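PDB 3LE2: serpin-ZX from Arabidopsis thaliana, which inhibits metacaspase-9 through cleavage of its reactive centre loop and covalent trapping, and limits RD21A activity, so restraining programmed cell death. Local coordinates for residues A[112-115]-A[116-120]; A[160-163]-A[164-167]. All coordinates share one frame; numbering follows the deposited sequence.

Interaction 1 of 2, residues A[112-115]-A[116-120]; sequences FKQL and LEDSY
Q114, with CG anti to the backbone N and its chain bent at chi2 (62°), brings its amide to D118, one turn further along the helix. NE2 of Q114 then donates to OD2 of D118 at 2.9 Å. The acceptor lies close to the plane of the amide, but the donor approaches OD2 on its syn side, 31° out of the carboxylate plane. The backbone joins the same two residues, with D118 N donating to Q114 O at 2.8 Å. With both bonds in place, the acceptors Q114 O and D118 OD2 are 3.0 Å apart, a tight approach that the neighbouring NE2 donor probably offsets.

On the buried side, F112 has CG anti to the backbone N (chi1 -178°), which lays its ring against L116. CG of L116 stands over one ring face, 4.2 Å from the centroid and displaced toward the rim: a CH-pi contact. L116 CD1 adds an apolar touch to F112 CE2 at 3.7 Å, while L116 N bonds to F112 O at 3.0 Å. L115 O accepts from S119 N at 3.0 Å and lies at the edge of the Y120 ring.

Helix 110-119 packs L115, L116 and the following Y120 on helix 37-49. The Y120 hydroxyl is hydrogen-bonded to N72 of helix 68-83, and L116 also meets S124 of strand 123-127.

Interaction 2 of 2, residues A[160-163]-A[164-167]; sequences SADS and MTKL
D162 to T165 form a type I beta turn: S163 and M164 at its corners have backbone torsions of the right-handed helical region, the CA atoms of D162 and T165 are 5.3 Å apart, and T165 N donates to D162 O at 3.1 Å. That donor stands well above the carbonyl plane, 65° out of it.

The D162 side chain takes a second N-H of the same turn. Its CG lies between the backbone N and the carbonyl carbon (chi1 68°), which swings OD1 back over the turn to accept from M164 N at 2.8 Å. This is an Asx turn nested in the beta turn, and M164 N meets OD1 from above the carboxylate, 60° out of its plane. T165 answers from the other end: its OG1 accepts from D162 N at 2.9 Å in a nearly straight bond. T165 OG1 also lies 3.6 Å from A161 CB.

A161 and T165 lie against F129 at the start of helix 129-147, and A161 also touches I137. K166 pairs through its backbone with D103 of strand 93-103, as the chain enters strand 167-176.

Following the chain, interaction 1 runs along helix 110-119 to Y120 just beyond it; the helix joins the parallel strands 93-103 and 123-127. Helix 129-147 comes next, and interaction 2 turns the chain into strand 167-176. Both contacts are local, so neither closes a long loop, and they follow in series without nesting or crossing. The centres of interactions 1 and 2 are about 23 Å apart and their nearest atoms about 7 Å, with no touch. They share neighbours instead: F112 and L167 both pack on M312, and K113 and L167 both on F108. Strand 167-176 pairs with 93-103 and 326-335; in serpins the cleaved reactive centre loop inserts between strands equivalent to 167-176 and 326-335.

Interaction 1 of 2, residues A[112-115]-A[116-120]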
# COMPACT_ATOMS: atom_id res chain seq x y z
N PHE A 112 -14.27 -17.88 -15.03
CA PHE A 112 -13.55 -16.70 -14.57
C PHE A 112 -14.26 -16.06 -13.36
O PHE A 112 -13.61 -15.66 -12.39
CB PHE A 112 -13.39 -15.70 -15.72
CG PHE A 112 -12.61 -14.47 -15.35
CD1 PHE A 112 -11.23 -14.49 -15.31
CD2 PHE A 112 -13.26 -13.28 -15.05
CE1 PHE A 112 -10.51 -13.36 -14.97
CE2 PHE A 112 -12.55 -12.15 -14.72
CZ PHE A 112 -11.17 -12.19 -14.67
N LYS A 113 -15.59 -16.00 -13.42
CA LYS A 113 -16.39 -15.41 -12.34
C LYS A 113 -16.26 -16.16 -11.02
O LYS A 113 -16.38 -15.56 -9.95
CB LYS A 113 -17.88 -15.39 -12.73
CG LYS A 113 -18.25 -14.38 -13.80
CD LYS A 113 -19.77 -14.32 -13.97
CE LYS A 113 -20.15 -13.48 -15.19
NZ LYS A 113 -21.59 -13.59 -15.55
N GLN A 114 -16.04 -17.47 -11.11
CA GLN A 114 -15.91 -18.30 -9.93
C GLN A 114 -14.52 -18.15 -9.32
O GLN A 114 -14.36 -18.01 -8.11
CB GLN A 114 -16.18 -19.77 -10.28
CG GLN A 114 -16.34 -20.67 -9.07
CD GLN A 114 -17.53 -20.29 -8.21
OE1 GLN A 114 -18.68 -20.31 -8.66
NE2 GLN A 114 -17.27 -19.93 -6.96
N LEU A 115 -13.51 -18.19 -10.18
CA LEU A 115 -12.14 -17.96 -9.76
C LEU A 115 -12.06 -16.65 -8.97
O LEU A 115 -11.49 -16.60 -7.88
CB LEU A 115 -11.22 -17.93 -10.98
CG LEU A 115 -9.78 -17.48 -10.78
CD1 LEU A 115 -9.11 -18.32 -9.70
CD2 LEU A 115 -9.02 -17.56 -12.10
N LEU A 116 -12.65 -15.59 -9.53
CA LEU A 116 -12.66 -14.30 -8.84
C LEU A 116 -13.31 -14.42 -7.47
O LEU A 116 -12.84 -13.82 -6.50
CB LEU A 116 -13.41 -13.25 -9.66
CG LEU A 116 -12.69 -12.77 -10.91
CD1 LEU A 116 -13.04 -11.31 -11.19
CD2 LEU A 116 -11.20 -12.93 -10.70
N GLU A 117 -14.37 -15.21 -7.39
CA GLU A 117 -15.13 -15.38 -6.16
C GLU A 117 -14.36 -16.20 -5.11
O GLU A 117 -14.46 -15.93 -3.91
CB GLU A 117 -16.48 -16.04 -6.46
CG GLU A 117 -17.31 -16.41 -5.23
CD GLU A 117 -18.77 -16.71 -5.56
OE1 GLU A 117 -19.11 -16.85 -6.76
OE2 GLU A 117 -19.59 -16.80 -4.62
N ASP A 118 -13.58 -17.17 -5.58
CA ASP A 118 -12.95 -18.16 -4.70
C ASP A 118 -11.53 -17.80 -4.24
O ASP A 118 -11.24 -17.76 -3.04
CB ASP A 118 -12.92 -19.53 -5.38
CG ASP A 118 -14.31 -20.08 -5.64
OD1 ASP A 118 -15.20 -19.91 -4.77
OD2 ASP A 118 -14.51 -20.68 -6.71
N SER A 119 -10.64 -17.56 -5.20
CA SER A 119 -9.26 -17.23 -4.85
C SER A 119 -9.12 -15.77 -4.41
O SER A 119 -8.15 -15.41 -3.74
CB SER A 119 -8.32 -17.53 -6.02
OG SER A 119 -8.34 -18.90 -6.38
N TYR A 120 -10.08 -14.93 -4.77
CA TYR A 120 -9.89 -13.49 -4.65
C TYR A 120 -10.97 -12.77 -3.86
O TYR A 120 -10.76 -11.63 -3.44
CB TYR A 120 -9.75 -12.87 -6.04
CG TYR A 120 -8.50 -13.31 -6.76
CD1 TYR A 120 -7.27 -12.76 -6.46
CD2 TYR A 120 -8.55 -14.29 -7.74
CE1 TYR A 120 -6.13 -13.16 -7.11
CE2 TYR A 120 -7.42 -14.70 -8.39
CZ TYR A 120 -6.21 -14.14 -8.07
OH TYR A 120 -5.06 -14.54 -8.72

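Interaction 2 of 2, residues A[160-163]-A[164-167]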
# COMPACT_ATOMS: atom_id res chain seq x y z
N SER A 160 -14.49 9.70 -14.55
CA SER A 160 -13.38 8.77 -14.75
C SER A 160 -13.70 7.62 -15.72
O SER A 160 -12.79 7.05 -16.32
CB SER A 160 -12.85 8.24 -13.41
OG SER A 160 -13.78 7.37 -12.80
N ALA A 161 -14.97 7.29 -15.90
CA ALA A 161 -15.37 6.29 -16.90
C ALA A 161 -16.37 6.89 -17.89
O ALA A 161 -17.15 7.75 -17.53
CB ALA A 161 -15.95 5.05 -16.23
N ASP A 162 -16.34 6.44 -19.14
CA ASP A 162 -17.19 7.05 -20.17
C ASP A 162 -17.82 6.04 -21.14
O ASP A 162 -17.86 4.84 -20.84
CB ASP A 162 -16.44 8.14 -20.95
CG ASP A 162 -15.31 7.59 -21.82
OD1 ASP A 162 -15.17 6.35 -21.94
OD2 ASP A 162 -14.55 8.40 -22.39
N SER A 163 -18.28 6.51 -22.29
CA SER A 163 -19.01 5.64 -23.21
C SER A 163 -18.06 4.66 -23.89
O SER A 163 -18.50 3.64 -24.44
CB SER A 163 -19.84 6.44 -24.23
OG SER A 163 -19.02 7.29 -25.01
N MET A 164 -16.76 4.95 -23.84
CA MET A 164 -15.76 4.05 -24.42
C MET A 164 -15.20 3.04 -23.41
O MET A 164 -14.42 2.16 -23.77
CB MET A 164 -14.61 4.85 -25.03
CG MET A 164 -15.03 5.79 -26.15
SD MET A 164 -15.77 4.89 -27.53
CE MET A 164 -14.43 3.75 -27.94
N THR A 165 -15.60 3.16 -22.15
CA THR A 165 -15.06 2.28 -21.11
C THR A 165 -15.55 0.86 -21.30
O THR A 165 -16.74 0.62 -21.45
CB THR A 165 -15.43 2.77 -19.71
OG1 THR A 165 -14.79 4.02 -19.44
CG2 THR A 165 -14.99 1.76 -18.68
N LYS A 166 -14.62 -0.09 -21.29
CA LYS A 166 -14.97 -1.49 -21.54
C LYS A 166 -14.74 -2.36 -20.32
O LYS A 166 -15.60 -3.16 -19.97
CB LYS A 166 -14.18 -2.04 -22.73
CG LYS A 166 -14.51 -1.34 -24.05
CD LYS A 166 -15.99 -1.48 -24.41
CE LYS A 166 -16.32 -0.71 -25.69
NZ LYS A 166 -17.80 -0.57 -25.90
N LEU A 167 -13.58 -2.20 -19.68
CA LEU A 167 -13.21 -3.05 -18.55
C LEU A 167 -12.43 -2.29 -17.49
O LEU A 167 -11.37 -1.72 -17.75
CB LEU A 167 -12.39 -4.26 -19.01
CG LEU A 167 -11.86 -5.19 -17.93
CD1 LEU A 167 -12.97 -5.92 -17.18
CD2 LEU A 167 -10.91 -6.19 -18.55
O HOH W 1 -18.36 1.36 -23.65